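Local coordinates for lipoate-protein ligase 1 (Plasmodium falciparum, PDB 5T8U) that belongs to the lipoyl protein ligases and holds lipoic acid in a pocket of its catalytic domain, at residues W59-S64 with N105-F110. Residues are numbered along the deposited sequence; the frame is centred on the assembly and turned at random.
Sequences WRNNRS and NVCFTF. With LPA (lipoic acid), chain C.
Trp59 and Cys107 form an antiparallel hydrogen-bonded pair where strand 55-59 ends beside strand 105-112. Trp59 N donates to Cys107 O at 3.0 Å. Cys107 N returns a bond to Trp59 O at 2.9 Å, nearly along the C=O axis. Both side chains rise from the same face of the sheet. Trp59 CG takes the crowded position between its own N and carbonyl carbon (chi1 44°). This lays the indole over its neighbour, with Cys107 CB 3.6 Å from the centroid of the Trp59 six-membered ring, a CH-pi contact over the face. Cys107 SG, anti to its carbonyl carbon, stands over the same Trp59 ring at 4.3 Å from the centroid, a sulfur-aromatic contact. The indole N-H points along the ring plane, with Trp59 NE1 2.8 Å from Thr109 OG1. That bond helps to hold the ring's rotation. Thr109 OG1 is also bonded to Glu29, so helix 22-34 probably helps to place the indole. Asn61 sets ND2 3.3 Å from Cys107 SG, and its OD1 lies in plane at the indole edge, held by Asn25. Arg60 passes Asn105 O with CG and sends NH2 to Leu103 O. The indole also approaches lipoic acid, with Trp59 CH2 3.8 Å from its S8. Tryptophan and cysteine thus line the lipoic acid pocket, on the large mixed sheet of the lipoyl protein ligase A/B catalytic domain.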
ATOM      1  N   TRP A  59      -2.272   7.032  10.795  0.97 58.73           N
ATOM      2  CA  TRP A  59      -3.701   6.759  10.859  0.97 57.60           C
ATOM      3  C   TRP A  59      -3.923   5.349  11.381  0.97 61.98           C
ATOM      4  O   TRP A  59      -3.054   4.482  11.270  0.97 62.17           O
ATOM      5  CB  TRP A  59      -4.366   6.944   9.489  0.97 57.05           C
ATOM      6  CG  TRP A  59      -3.600   6.348   8.331  0.97 56.10           C
ATOM      7  CD1 TRP A  59      -2.376   6.739   7.866  0.97 55.26           C
ATOM      8  CD2 TRP A  59      -4.022   5.271   7.481  0.97 57.33           C
ATOM      9  NE1 TRP A  59      -2.007   5.969   6.792  0.97 57.65           N
ATOM     10  CE2 TRP A  59      -2.999   5.062   6.534  0.97 57.81           C
ATOM     11  CE3 TRP A  59      -5.161   4.462   7.431  0.97 58.40           C
ATOM     12  CZ2 TRP A  59      -3.082   4.079   5.550  0.97 57.00           C
ATOM     13  CZ3 TRP A  59      -5.242   3.489   6.450  0.97 57.33           C
ATOM     14  CH2 TRP A  59      -4.208   3.304   5.526  0.97 57.68           C
ATOM     15  N   ARG A  60      -5.101   5.132  11.960  1.00 66.66           N
ATOM     16  CA  ARG A  60      -5.491   3.833  12.486  1.00 69.48           C
ATOM     17  C   ARG A  60      -6.888   3.491  11.990  1.00 68.82           C
ATOM     18  O   ARG A  60      -7.685   4.377  11.677  1.00 70.52           O
ATOM     19  CB  ARG A  60      -5.456   3.815  14.021  1.00 71.75           C
ATOM     20  CG  ARG A  60      -4.072   4.032  14.613  1.00 73.09           C
ATOM     21  CD  ARG A  60      -4.157   4.556  16.038  1.00 75.05           C
ATOM     22  NE  ARG A  60      -4.811   3.614  16.942  1.00 76.57           N
ATOM     23  CZ  ARG A  60      -5.153   3.894  18.196  1.00 78.07           C
ATOM     24  NH1 ARG A  60      -4.910   5.095  18.705  1.00 79.56           N
ATOM     25  NH2 ARG A  60      -5.743   2.973  18.944  1.00 78.80           N
ATOM     26  N   ASN A  61      -7.175   2.193  11.920  1.00 65.37           N
ATOM     27  CA  ASN A  61      -8.453   1.710  11.421  1.00 65.78           C
ATOM     28  C   ASN A  61      -8.997   0.637  12.353  1.00 69.07           C
ATOM     29  O   ASN A  61      -8.239  -0.117  12.969  1.00 66.43           O
ATOM     30  CB  ASN A  61      -8.328   1.138  10.004  1.00 66.29           C
ATOM     31  CG  ASN A  61      -7.465   1.997   9.105  1.00 67.05           C
ATOM     32  OD1 ASN A  61      -7.925   2.988   8.541  1.00 68.17           O
ATOM     33  ND2 ASN A  61      -6.203   1.614   8.965  1.00 67.64           N
ATOM     34  N   ASN A  62     -10.320   0.577  12.442  1.00 81.20           N
ATOM     35  CA  ASN A  62     -10.986  -0.438  13.246  1.00 86.22           C
ATOM     36  C   ASN A  62     -10.926  -1.776  12.506  1.00 86.78           C
ATOM     37  O   ASN A  62     -10.233  -1.932  11.495  1.00 87.67           O
ATOM     38  CB  ASN A  62     -12.417  -0.003  13.557  1.00 87.51           C
ATOM     39  CG  ASN A  62     -12.683   0.097  15.049  1.00 89.00           C
ATOM     40  OD1 ASN A  62     -12.195  -0.715  15.834  1.00 89.88           O
ATOM     41  ND2 ASN A  62     -13.457   1.101  15.445  1.00 90.18           N
ATOM     42  N   ARG A  63     -11.664  -2.762  13.012  1.00 86.27           N
ATOM     43  CA  ARG A  63     -11.596  -4.120  12.483  1.00 86.29           C
ATOM     44  C   ARG A  63     -11.897  -4.128  10.989  1.00 83.90           C
ATOM     45  O   ARG A  63     -13.015  -3.811  10.572  1.00 86.99           O
ATOM     46  CB  ARG A  63     -12.576  -5.012  13.244  1.00 90.48           C
ATOM     47  CG  ARG A  63     -12.305  -5.040  14.747  1.00 93.25           C
ATOM     48  CD  ARG A  63     -13.274  -5.923  15.518  1.00 97.51           C
ATOM     49  NE  ARG A  63     -14.586  -5.296  15.682  1.00100.07           N
ATOM     50  CZ  ARG A  63     -15.726  -5.744  15.158  1.00102.44           C
ATOM     51  NH1 ARG A  63     -15.759  -6.847  14.422  1.00102.37           N
ATOM     52  NH2 ARG A  63     -16.852  -5.081  15.384  1.00104.30           N
ATOM     53  N   SER A  64     -10.900  -4.492  10.183  1.00 79.39           N
ATOM     54  CA  SER A  64     -11.032  -4.395   8.735  1.00 76.87           C
ATOM     55  C   SER A  64     -10.187  -5.462   8.053  1.00 77.57           C
ATOM     56  O   SER A  64      -9.231  -5.993   8.624  1.00 76.24           O
ATOM     57  CB  SER A  64     -10.612  -3.008   8.232  1.00 72.84           C
ATOM     58  OG  SER A  64     -11.207  -1.982   9.004  1.00 73.96           O
ATOM     59  N   ASN A 105      -3.035  -1.672  15.867  0.93 68.37           N
ATOM     60  CA  ASN A 105      -1.953  -1.477  14.913  0.93 66.18           C
ATOM     61  C   ASN A 105      -2.025  -0.070  14.343  0.93 64.14           C
ATOM     62  O   ASN A 105      -3.101   0.526  14.242  0.93 62.40           O
ATOM     63  CB  ASN A 105      -2.000  -2.511  13.774  0.93 66.64           C
ATOM     64  CG  ASN A 105      -3.127  -2.253  12.790  0.93 67.58           C
ATOM     65  OD1 ASN A 105      -4.229  -2.782  12.939  0.93 69.23           O
ATOM     66  ND2 ASN A 105      -2.851  -1.448  11.770  0.93 66.14           N
ATOM     67  N   VAL A 106      -0.860   0.451  13.974  1.00 65.78           N
ATOM     68  CA  VAL A 106      -0.737   1.773  13.387  1.00 64.75           C
ATOM     69  C   VAL A 106      -0.510   1.619  11.888  1.00 65.08           C
ATOM     70  O   VAL A 106      -0.050   0.582  11.402  1.00 66.50           O
ATOM     71  CB  VAL A 106       0.409   2.578  14.045  1.00 64.65           C
ATOM     72  CG1 VAL A 106       0.434   4.020  13.547  1.00 63.67           C
ATOM     73  CG2 VAL A 106       0.281   2.541  15.563  1.00 68.25           C
ATOM     74  N   CYS A 107      -0.850   2.667  11.141  1.00 64.47           N
ATOM     75  CA  CYS A 107      -0.630   2.722   9.702  1.00 63.73           C
ATOM     76  C   CYS A 107       0.125   4.001   9.371  1.00 64.33           C
ATOM     77  O   CYS A 107      -0.299   5.096   9.759  1.00 62.66           O
ATOM     78  CB  CYS A 107      -1.951   2.679   8.922  1.00 62.75           C
ATOM     79  SG  CYS A 107      -2.897   1.149   9.108  1.00 61.37           S
ATOM     80  N   PHE A 108       1.234   3.853   8.649  1.00 70.82           N
ATOM     81  CA  PHE A 108       2.076   4.969   8.250  1.00 72.24           C
ATOM     82  C   PHE A 108       2.062   5.106   6.734  1.00 71.24           C
ATOM     83  O   PHE A 108       1.957   4.115   6.005  1.00 74.17           O
ATOM     84  CB  PHE A 108       3.519   4.783   8.742  1.00 71.14           C
ATOM     85  CG  PHE A 108       4.220   3.598   8.137  1.00 69.47           C
ATOM     86  CD1 PHE A 108       4.944   3.730   6.963  1.00 69.46           C
ATOM     87  CD2 PHE A 108       4.160   2.354   8.743  1.00 70.07           C
ATOM     88  CE1 PHE A 108       5.594   2.643   6.403  1.00 69.58           C
ATOM     89  CE2 PHE A 108       4.808   1.264   8.188  1.00 70.42           C
ATOM     90  CZ  PHE A 108       5.526   1.409   7.017  1.00 69.63           C
ATOM     91  N   THR A 109       2.173   6.348   6.265  1.00 62.13           N
ATOM     92  CA  THR A 109       2.178   6.647   4.836  1.00 57.92           C
ATOM     93  C   THR A 109       3.245   7.702   4.575  1.00 58.51           C
ATOM     94  O   THR A 109       3.085   8.861   4.969  1.00 60.35           O
ATOM     95  CB  THR A 109       0.808   7.134   4.364  1.00 55.27           C
ATOM     96  OG1 THR A 109      -0.180   6.133   4.643  1.00 54.34           O
ATOM     97  CG2 THR A 109       0.820   7.432   2.866  1.00 54.80           C
ATOM     98  N   PHE A 110       4.328   7.298   3.918  1.00 52.87           N
ATOM     99  CA  PHE A 110       5.364   8.224   3.485  1.00 51.51           C
ATOM    100  C   PHE A 110       5.091   8.650   2.048  1.00 55.09           C
ATOM    101  O   PHE A 110       4.883   7.802   1.173  1.00 53.83           O
ATOM    102  CB  PHE A 110       6.747   7.579   3.579  1.00 52.12           C
ATOM    103  CG  PHE A 110       7.193   7.287   4.981  1.00 53.69           C
ATOM    104  CD1 PHE A 110       7.783   8.274   5.755  1.00 54.89           C
ATOM    105  CD2 PHE A 110       7.039   6.023   5.521  1.00 53.31           C
ATOM    106  CE1 PHE A 110       8.200   8.007   7.043  1.00 54.16           C
ATOM    107  CE2 PHE A 110       7.458   5.750   6.811  1.00 55.20           C
ATOM    108  CZ  PHE A 110       8.038   6.745   7.572  1.00 54.15           C
TER
HETATM  109  C1  LPA C 401       2.082  -7.057   2.713  0.79 75.42           C
HETATM  110  O1  LPA C 401       2.425  -7.691   3.745  0.79 75.28           O
HETATM  111  C2  LPA C 401       1.963  -5.536   2.758  0.79 76.30           C
HETATM  112  O2  LPA C 401       1.840  -7.677   1.644  0.79 74.97           O
HETATM  113  C3  LPA C 401       0.776  -5.153   3.638  0.79 76.78           C
HETATM  114  C4  LPA C 401       0.412  -3.687   3.417  0.79 77.13           C
HETATM  115  C5  LPA C 401      -0.945  -3.415   4.064  0.79 78.68           C
HETATM  116  C6  LPA C 401      -1.381  -2.111   3.782  0.79 79.85           C
HETATM  117  S6  LPA C 401      -2.910  -2.030   3.950  0.79 81.08           S
HETATM  118  C7  LPA C 401      -0.608  -0.831   5.077  0.79 79.36           C
HETATM  119  C8  LPA C 401      -1.717   0.259   5.434  0.79 79.70           C
HETATM  120  S8  LPA C 401      -3.248  -0.236   4.558  0.79 80.81           S